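Local coordinates for protein carbohydrate kinase, FGGY (PDB 3H6E) that probably acts as an FGGY-family carbohydrate kinase, transferring phosphate to a sugar or related substrate, at residues A[20-25]-A[65-70]; A[27-32]-A[422-427]; A[98-103]-A[133-138]. All coordinates share one frame; numbering follows the deposited sequence.

Overall arrangement
Interactions 1 and 2 are neighbours on the six-stranded sheet of the N-terminal half, their centres 12 Å apart. Strand 17-23 supplies interaction 1 and edge strand 29-36 supplies interaction 2; the two strands pair antiparallel, and Met29 packs against Ser21 and Trp23. One side of this hairpin meets the loop before strand 71-76, and the other reaches residues 422-427 of the C-terminal half, so interaction 2 is a contact between the two halves. Along the chain the segments of interactions 1 and 2 alternate (20-25, 27-32, 65-70, 422-427). Interaction 3, joining a loop to helix 129-139, comes between the last two, its centre about 41 Å from that of interaction 1 and 38 Å from that of interaction 2.

Interaction 1 (A[20-25]-A[65-70]); sequences VSLWDL and ADHPVT
On the six-stranded sheet of the N-terminal half, Leu22 of strand 17-23 packs against His67 and Val69, which lie in the loop between helix 50-63 and strand 71-76. The contact is small, a methyl on an imidazole face beside a methyl-methyl contact. One methyl of Leu22, CD2, sits over a face of the His67 imidazole as a CH-pi contact, 3.6 Å from the ring centroid and 16° off the ring normal. It is shifted slightly toward the CD2-NE2 side: Leu22 CD2 is 3.5 Å from His67 CD2 and equally near NE2. The other methyl turns to Val69, with Leu22 CD1 at 4.3 Å from Val69 CG2, so the forked leucine end engages both residues. Its CG lies anti to the backbone N (chi1 179°), which carries the fork out from the strand toward the loop. On the loop side, Pro68 is the centre of an inverse gamma turn, closed by a weak bond from Val69 N to His67 O; the residues on either side of the proline both meet the same leucine. Side chains alternate along the strand, and Ser21 and Trp23 lie on the far side from this loop. There Trp23 NE1 donates to Ser21 OG at 3.0 Å, the hydroxyl lying in the indole plane, and Ser21 OG also bonds to Val10 O. Ile9 of strand 9-13 touches both Leu22 and Val69, continuing the apolar layer. A loop between a helix and a strand packs here on the sheet of the N-terminal half, in the actin-like ATPase fold of FGGY kinases.

Interaction 2 (A[27-32]-A[422-427]); sequences GRMLDR and HNDVSF
The Arg32 guanidinium has Asp424 OD1 over one face, and the ring of Phe427 is approached obliquely by Gly27 O, which comes within 4.3 Å of Phe427 CE1. The Arg32 and Asp424 planes are turned 59° apart. Although Arg32 NE lies 3.3 Å from Asp424 OD1, no N-H points at that oxygen, and the salt bridge rests on charge alone. Arg32 CD, in the extended part of the chain just before the guanidinium, lies 3.2 Å from the same oxygen. Asp424 OD2 serves its own loop: it accepts from Ser426 N at 3.0 Å, met from above the carboxylate plane, which makes an Asx turn. The Asx turn overlaps a type I turn from Asp424 to Phe427, in which Phe427 N bonds to Asp424 O. Arg32 and Met29 belong to the edge strand 29-36 of the N-terminal sheet, whereas the turn follows strand 415-419 in the C-terminal half, and the contact therefore bridges the two halves of the FGGY fold. Met29, present as selenomethionine, crosses the aspartate at about a right angle. Its CE stands 3.3 Å from Asp424 OD2, and SE lies 3.8 Å from Asp424 CG. With Asp424 CG anti to the backbone N (chi1 -178°), the carboxylate is held out to both strand residues. Trp23 of strand 17-23 also touches Met29 and Asp424.

Interaction 3 (A[98-103]-A[133-138]); sequences QSIPEA and LWWLDQ
The Pro101 and Trp135 side chains cross at about a right angle, with the CD and CG edge of the pyrrolidine over one face of the indole. This is a loop-to-helix contact in the N-terminal half: Pro101 takes the N-cap position of helix 102-109, while Trp135 projects from helix 129-139. Pro101 CD makes a CH-pi contact, 3.7 Å from the centroid of the six-membered ring and 24° off its normal. It is set toward the rim, where it lies 3.5 Å from Trp135 CZ2; Pro101 CG continues along the ring to NE1. The indole is brought to the loop by Trp135 CG lying anti to the backbone N (chi1 -167°). Ile100 slides past the tryptophan in the opposite direction. Its CG2 approaches Trp135 CD2 obliquely, 4.2 Å away, and its CG1 comes near CE3. Gln98 meets the far rim, with CG at the ring edge and close to its plane, 4.2 Å from Trp135 CZ3. Its chain bends at chi2, and its amide plane lies 25° from that of the indole. Val104, on the helix that Pro101 precedes, touches Trp135 as well. Gln98 OE1 accepts from Arg46 N. Trp135 CZ3 also lies 3.6 Å from Ser99 O, and that carbonyl oxygen receives Gln98 NE2 at 2.8 Å, the donor tilted somewhat from the carbonyl plane.

Interaction 1 (A[20-25]-A[65-70])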
# COMPACT_ATOMS: atom_id res chain seq x y z
N VAL A 20 16.29 -4.55 -6.23
CA VAL A 20 16.95 -5.67 -5.58
C VAL A 20 17.95 -5.13 -4.57
O VAL A 20 18.72 -4.22 -4.88
CB VAL A 20 17.65 -6.59 -6.59
CG1 VAL A 20 18.28 -7.78 -5.87
CG2 VAL A 20 16.66 -7.06 -7.65
N SER A 21 17.95 -5.69 -3.37
CA SER A 21 18.73 -5.13 -2.27
C SER A 21 19.46 -6.18 -1.44
O SER A 21 18.93 -7.25 -1.16
CB SER A 21 17.82 -4.29 -1.37
OG SER A 21 16.66 -5.01 -0.99
N LEU A 22 20.69 -5.84 -1.04
CA LEU A 22 21.52 -6.74 -0.25
C LEU A 22 21.74 -6.17 1.15
O LEU A 22 22.24 -5.06 1.30
CB LEU A 22 22.87 -6.95 -0.93
CG LEU A 22 23.87 -7.85 -0.21
CD1 LEU A 22 23.49 -9.32 -0.38
CD2 LEU A 22 25.27 -7.60 -0.74
N TRP A 23 21.38 -6.94 2.17
CA TRP A 23 21.44 -6.47 3.55
C TRP A 23 22.32 -7.37 4.42
O TRP A 23 22.60 -8.51 4.06
CB TRP A 23 20.04 -6.39 4.15
CG TRP A 23 19.10 -5.51 3.38
CD1 TRP A 23 18.61 -5.72 2.12
CD2 TRP A 23 18.53 -4.27 3.82
NE1 TRP A 23 17.79 -4.69 1.75
CE2 TRP A 23 17.72 -3.79 2.78
CE3 TRP A 23 18.64 -3.52 5.00
CZ2 TRP A 23 17.01 -2.59 2.87
CZ3 TRP A 23 17.93 -2.33 5.09
CH2 TRP A 23 17.13 -1.88 4.03
N ASP A 24 22.74 -6.84 5.57
CA ASP A 24 23.50 -7.64 6.53
C ASP A 24 22.62 -8.04 7.72
O ASP A 24 21.53 -7.50 7.90
CB ASP A 24 24.76 -6.90 7.00
CG ASP A 24 24.46 -5.60 7.72
OD1 ASP A 24 23.42 -5.52 8.41
OD2 ASP A 24 25.28 -4.66 7.62
N LEU A 25 23.12 -8.97 8.52
CA LEU A 25 22.34 -9.55 9.61
C LEU A 25 21.97 -8.54 10.68
O LEU A 25 21.24 -8.86 11.62
CB LEU A 25 23.11 -10.72 10.22
CG LEU A 25 23.83 -11.60 9.19
CD1 LEU A 25 25.02 -12.32 9.83
CD2 LEU A 25 22.87 -12.59 8.54
N ALA A 65 27.33 -12.88 -5.46
CA ALA A 65 27.74 -14.27 -5.29
C ALA A 65 28.86 -14.45 -4.26
O ALA A 65 29.05 -15.54 -3.73
CB ALA A 65 28.16 -14.87 -6.63
N ASP A 66 29.59 -13.37 -3.98
CA ASP A 66 30.68 -13.42 -3.01
C ASP A 66 30.17 -13.31 -1.58
O ASP A 66 30.94 -13.46 -0.63
CB ASP A 66 31.69 -12.30 -3.28
CG ASP A 66 32.69 -12.67 -4.37
OD1 ASP A 66 32.36 -13.51 -5.23
OD2 ASP A 66 33.80 -12.10 -4.35
N HIS A 67 28.88 -13.04 -1.43
CA HIS A 67 28.31 -12.79 -0.11
C HIS A 67 27.67 -14.02 0.53
O HIS A 67 27.17 -14.90 -0.17
CB HIS A 67 27.29 -11.65 -0.20
CG HIS A 67 27.86 -10.37 -0.73
ND1 HIS A 67 28.07 -10.16 -2.08
CD2 HIS A 67 28.26 -9.24 -0.10
CE1 HIS A 67 28.58 -8.95 -2.25
NE2 HIS A 67 28.70 -8.38 -1.07
N PRO A 68 27.69 -14.08 1.87
CA PRO A 68 27.12 -15.16 2.68
C PRO A 68 25.60 -15.12 2.70
O PRO A 68 25.01 -14.94 3.77
CB PRO A 68 27.65 -14.86 4.09
CG PRO A 68 28.74 -13.85 3.91
CD PRO A 68 28.35 -13.07 2.71
N VAL A 69 24.97 -15.29 1.54
CA VAL A 69 23.52 -15.19 1.44
C VAL A 69 22.81 -16.47 1.90
O VAL A 69 23.07 -17.56 1.40
CB VAL A 69 23.07 -14.83 0.01
CG1 VAL A 69 21.56 -14.65 -0.05
CG2 VAL A 69 23.79 -13.57 -0.46
N THR A 70 21.92 -16.31 2.87
CA THR A 70 21.23 -17.45 3.47
C THR A 70 19.71 -17.36 3.32
O THR A 70 18.99 -18.30 3.65
CB THR A 70 21.57 -17.59 4.96
OG1 THR A 70 21.20 -16.40 5.66
CG2 THR A 70 23.07 -17.82 5.14

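Interaction 2 (A[27-32]-A[422-427])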
# COMPACT_ATOMS: atom_id res chain seq x y z
N GLY A 27 20.63 -5.64 9.69
CA GLY A 27 19.58 -4.87 9.04
C GLY A 27 20.05 -3.55 8.48
O GLY A 27 19.36 -2.54 8.59
N ARG A 28 21.24 -3.54 7.88
CA ARG A 28 21.74 -2.37 7.19
C ARG A 28 21.98 -2.71 5.73
O ARG A 28 22.50 -3.78 5.42
CB ARG A 28 23.03 -1.85 7.84
CG ARG A 28 23.58 -0.57 7.21
CD ARG A 28 22.77 0.66 7.62
NE ARG A 28 23.49 1.90 7.30
CZ ARG A 28 23.02 3.13 7.54
NH1 ARG A 28 21.82 3.29 8.09
NH2 ARG A 28 23.75 4.19 7.21
N MSE A 29 21.60 -1.80 4.85
CA MSE A 29 21.65 -2.05 3.41
C MSE A 29 23.06 -1.92 2.86
O MSE A 29 23.69 -0.87 2.99
CB MSE A 29 20.72 -1.09 2.69
CG MSE A 29 20.40 -1.47 1.26
SE MSE A 29 19.23 -0.14 0.46
CE MSE A 29 18.15 -1.32 -0.62
N LEU A 30 23.54 -2.98 2.22
CA LEU A 30 24.89 -3.00 1.67
C LEU A 30 24.92 -2.54 0.22
O LEU A 30 25.92 -2.00 -0.25
CB LEU A 30 25.48 -4.41 1.78
CG LEU A 30 25.34 -5.07 3.15
CD1 LEU A 30 25.89 -6.49 3.13
CD2 LEU A 30 26.03 -4.24 4.22
N ASP A 31 23.81 -2.76 -0.48
CA ASP A 31 23.73 -2.42 -1.90
C ASP A 31 22.29 -2.43 -2.38
O ASP A 31 21.43 -3.08 -1.80
CB ASP A 31 24.57 -3.39 -2.73
CG ASP A 31 24.84 -2.88 -4.13
OD1 ASP A 31 25.23 -1.71 -4.27
OD2 ASP A 31 24.66 -3.65 -5.10
N ARG A 32 22.04 -1.70 -3.46
CA ARG A 32 20.71 -1.63 -4.05
C ARG A 32 20.81 -1.43 -5.55
O ARG A 32 21.61 -0.63 -6.04
CB ARG A 32 19.90 -0.49 -3.41
CG ARG A 32 18.54 -0.24 -4.04
CD ARG A 32 17.66 0.58 -3.11
NE ARG A 32 16.69 1.40 -3.82
CZ ARG A 32 16.91 2.67 -4.15
NH1 ARG A 32 18.05 3.26 -3.81
NH2 ARG A 32 15.98 3.36 -4.80
N HIS A 422 15.60 8.28 7.10
CA HIS A 422 15.07 7.58 5.95
C HIS A 422 15.25 6.08 6.13
O HIS A 422 16.22 5.63 6.73
CB HIS A 422 15.76 8.03 4.66
CG HIS A 422 15.59 7.08 3.51
ND1 HIS A 422 14.47 7.07 2.72
CD2 HIS A 422 16.41 6.11 3.03
CE1 HIS A 422 14.59 6.13 1.80
NE2 HIS A 422 15.76 5.53 1.96
N ASN A 423 14.30 5.31 5.61
CA ASN A 423 14.42 3.86 5.55
C ASN A 423 14.09 3.38 4.15
O ASN A 423 13.04 3.74 3.61
CB ASN A 423 13.49 3.20 6.56
CG ASN A 423 14.04 3.22 7.96
OD1 ASN A 423 15.12 2.71 8.21
ND2 ASN A 423 13.29 3.82 8.89
N ASP A 424 14.96 2.58 3.55
CA ASP A 424 14.69 2.07 2.22
C ASP A 424 13.36 1.32 2.23
O ASP A 424 13.05 0.59 3.17
CB ASP A 424 15.80 1.15 1.72
CG ASP A 424 15.54 0.65 0.31
OD1 ASP A 424 15.78 1.42 -0.65
OD2 ASP A 424 15.10 -0.51 0.16
N VAL A 425 12.58 1.52 1.18
CA VAL A 425 11.24 0.97 1.10
C VAL A 425 11.19 -0.55 1.34
O VAL A 425 10.15 -1.09 1.73
CB VAL A 425 10.59 1.29 -0.27
CG1 VAL A 425 11.07 0.32 -1.33
CG2 VAL A 425 9.08 1.28 -0.16
N SER A 426 12.32 -1.22 1.15
CA SER A 426 12.37 -2.68 1.21
C SER A 426 12.75 -3.26 2.58
O SER A 426 12.79 -4.48 2.76
CB SER A 426 13.32 -3.24 0.14
OG SER A 426 12.85 -2.99 -1.17
N PHE A 427 13.02 -2.40 3.56
CA PHE A 427 13.48 -2.87 4.86
C PHE A 427 12.52 -3.87 5.50
O PHE A 427 12.94 -4.92 6.00
CB PHE A 427 13.74 -1.72 5.83
CG PHE A 427 13.91 -2.17 7.26
CD1 PHE A 427 15.02 -2.90 7.64
CD2 PHE A 427 12.93 -1.90 8.21
CE1 PHE A 427 15.18 -3.33 8.94
CE2 PHE A 427 13.08 -2.33 9.51
CZ PHE A 427 14.21 -3.04 9.88

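Interaction 3 (A[98-103]-A[133-138])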
# COMPACT_ATOMS: atom_id res chain seq x y z
N GLN A 98 -4.31 -1.87 -17.24
CA GLN A 98 -4.91 -2.23 -18.51
C GLN A 98 -6.43 -2.17 -18.43
O GLN A 98 -7.04 -2.72 -17.52
CB GLN A 98 -4.48 -3.63 -18.97
CG GLN A 98 -5.37 -4.21 -20.08
CD GLN A 98 -5.36 -3.38 -21.35
OE1 GLN A 98 -4.35 -2.79 -21.72
NE2 GLN A 98 -6.51 -3.33 -22.03
N SER A 99 -7.03 -1.48 -19.39
CA SER A 99 -8.47 -1.35 -19.47
C SER A 99 -9.15 -2.71 -19.63
O SER A 99 -8.57 -3.64 -20.19
CB SER A 99 -8.85 -0.44 -20.64
OG SER A 99 -10.25 -0.27 -20.72
N ILE A 100 -10.37 -2.81 -19.13
CA ILE A 100 -11.17 -4.01 -19.34
C ILE A 100 -12.45 -3.62 -20.07
O ILE A 100 -13.08 -2.62 -19.73
CB ILE A 100 -11.50 -4.72 -18.00
CG1 ILE A 100 -10.21 -5.05 -17.24
CG2 ILE A 100 -12.31 -5.98 -18.25
CD1 ILE A 100 -10.37 -6.09 -16.14
N PRO A 101 -12.81 -4.38 -21.11
CA PRO A 101 -14.00 -4.08 -21.92
C PRO A 101 -15.26 -3.87 -21.08
O PRO A 101 -15.53 -4.60 -20.13
CB PRO A 101 -14.14 -5.32 -22.80
CG PRO A 101 -12.75 -5.81 -22.96
CD PRO A 101 -12.07 -5.54 -21.63
N GLU A 102 -16.02 -2.85 -21.47
CA GLU A 102 -17.24 -2.44 -20.78
C GLU A 102 -18.18 -3.60 -20.47
O GLU A 102 -18.52 -3.84 -19.31
CB GLU A 102 -17.97 -1.40 -21.65
CG GLU A 102 -18.85 -0.43 -20.88
CD GLU A 102 -19.11 0.84 -21.68
OE1 GLU A 102 -18.41 1.06 -22.70
OE2 GLU A 102 -20.01 1.62 -21.29
N ALA A 103 -18.61 -4.31 -21.51
CA ALA A 103 -19.58 -5.39 -21.35
C ALA A 103 -19.06 -6.49 -20.43
O ALA A 103 -19.82 -7.08 -19.67
CB ALA A 103 -19.98 -5.96 -22.71
N LEU A 133 -9.28 -12.05 -13.72
CA LEU A 133 -9.68 -13.45 -13.81
C LEU A 133 -10.94 -13.60 -14.66
O LEU A 133 -10.99 -14.42 -15.57
CB LEU A 133 -9.91 -14.04 -12.42
CG LEU A 133 -8.75 -14.81 -11.79
CD1 LEU A 133 -7.41 -14.38 -12.37
CD2 LEU A 133 -8.75 -14.69 -10.27
N TRP A 134 -11.96 -12.80 -14.34
CA TRP A 134 -13.22 -12.84 -15.08
C TRP A 134 -12.96 -12.73 -16.58
O TRP A 134 -13.42 -13.56 -17.36
CB TRP A 134 -14.12 -11.69 -14.63
CG TRP A 134 -15.48 -11.71 -15.26
CD1 TRP A 134 -15.88 -11.01 -16.37
CD2 TRP A 134 -16.62 -12.45 -14.82
NE1 TRP A 134 -17.20 -11.28 -16.64
CE2 TRP A 134 -17.68 -12.16 -15.71
CE3 TRP A 134 -16.86 -13.34 -13.76
CZ2 TRP A 134 -18.95 -12.73 -15.57
CZ3 TRP A 134 -18.12 -13.89 -13.63
CH2 TRP A 134 -19.15 -13.59 -14.53
N TRP A 135 -12.23 -11.69 -16.96
CA TRP A 135 -11.90 -11.45 -18.36
C TRP A 135 -11.08 -12.60 -18.92
O TRP A 135 -11.44 -13.20 -19.93
CB TRP A 135 -11.13 -10.14 -18.49
CG TRP A 135 -11.00 -9.64 -19.89
CD1 TRP A 135 -11.82 -9.93 -20.94
CD2 TRP A 135 -10.02 -8.73 -20.39
NE1 TRP A 135 -11.39 -9.28 -22.07
CE2 TRP A 135 -10.29 -8.53 -21.75
CE3 TRP A 135 -8.93 -8.07 -19.81
CZ2 TRP A 135 -9.51 -7.69 -22.55
CZ3 TRP A 135 -8.16 -7.24 -20.61
CH2 TRP A 135 -8.45 -7.06 -21.97
N LEU A 136 -9.97 -12.92 -18.25
CA LEU A 136 -9.10 -14.01 -18.67
C LEU A 136 -9.87 -15.31 -18.95
O LEU A 136 -9.49 -16.08 -19.84
CB LEU A 136 -8.00 -14.26 -17.64
CG LEU A 136 -6.87 -13.24 -17.65
CD1 LEU A 136 -5.94 -13.44 -16.47
CD2 LEU A 136 -6.09 -13.33 -18.96
N ASP A 137 -10.93 -15.56 -18.20
CA ASP A 137 -11.75 -16.75 -18.41
C ASP A 137 -12.37 -16.74 -19.80
O ASP A 137 -12.72 -17.80 -20.34
CB ASP A 137 -12.83 -16.87 -17.33
CG ASP A 137 -12.36 -17.65 -16.11
OD1 ASP A 137 -11.31 -18.32 -16.18
OD2 ASP A 137 -13.05 -17.61 -15.06
N GLN A 138 -12.51 -15.55 -20.38
CA GLN A 138 -13.04 -15.41 -21.74
C GLN A 138 -11.96 -15.54 -22.81
O GLN A 138 -12.15 -16.24 -23.80
CB GLN A 138 -13.74 -14.05 -21.90
CG GLN A 138 -15.09 -13.94 -21.22
CD GLN A 138 -15.98 -12.91 -21.89
OE1 GLN A 138 -17.16 -12.78 -21.56
NE2 GLN A 138 -15.42 -12.17 -22.85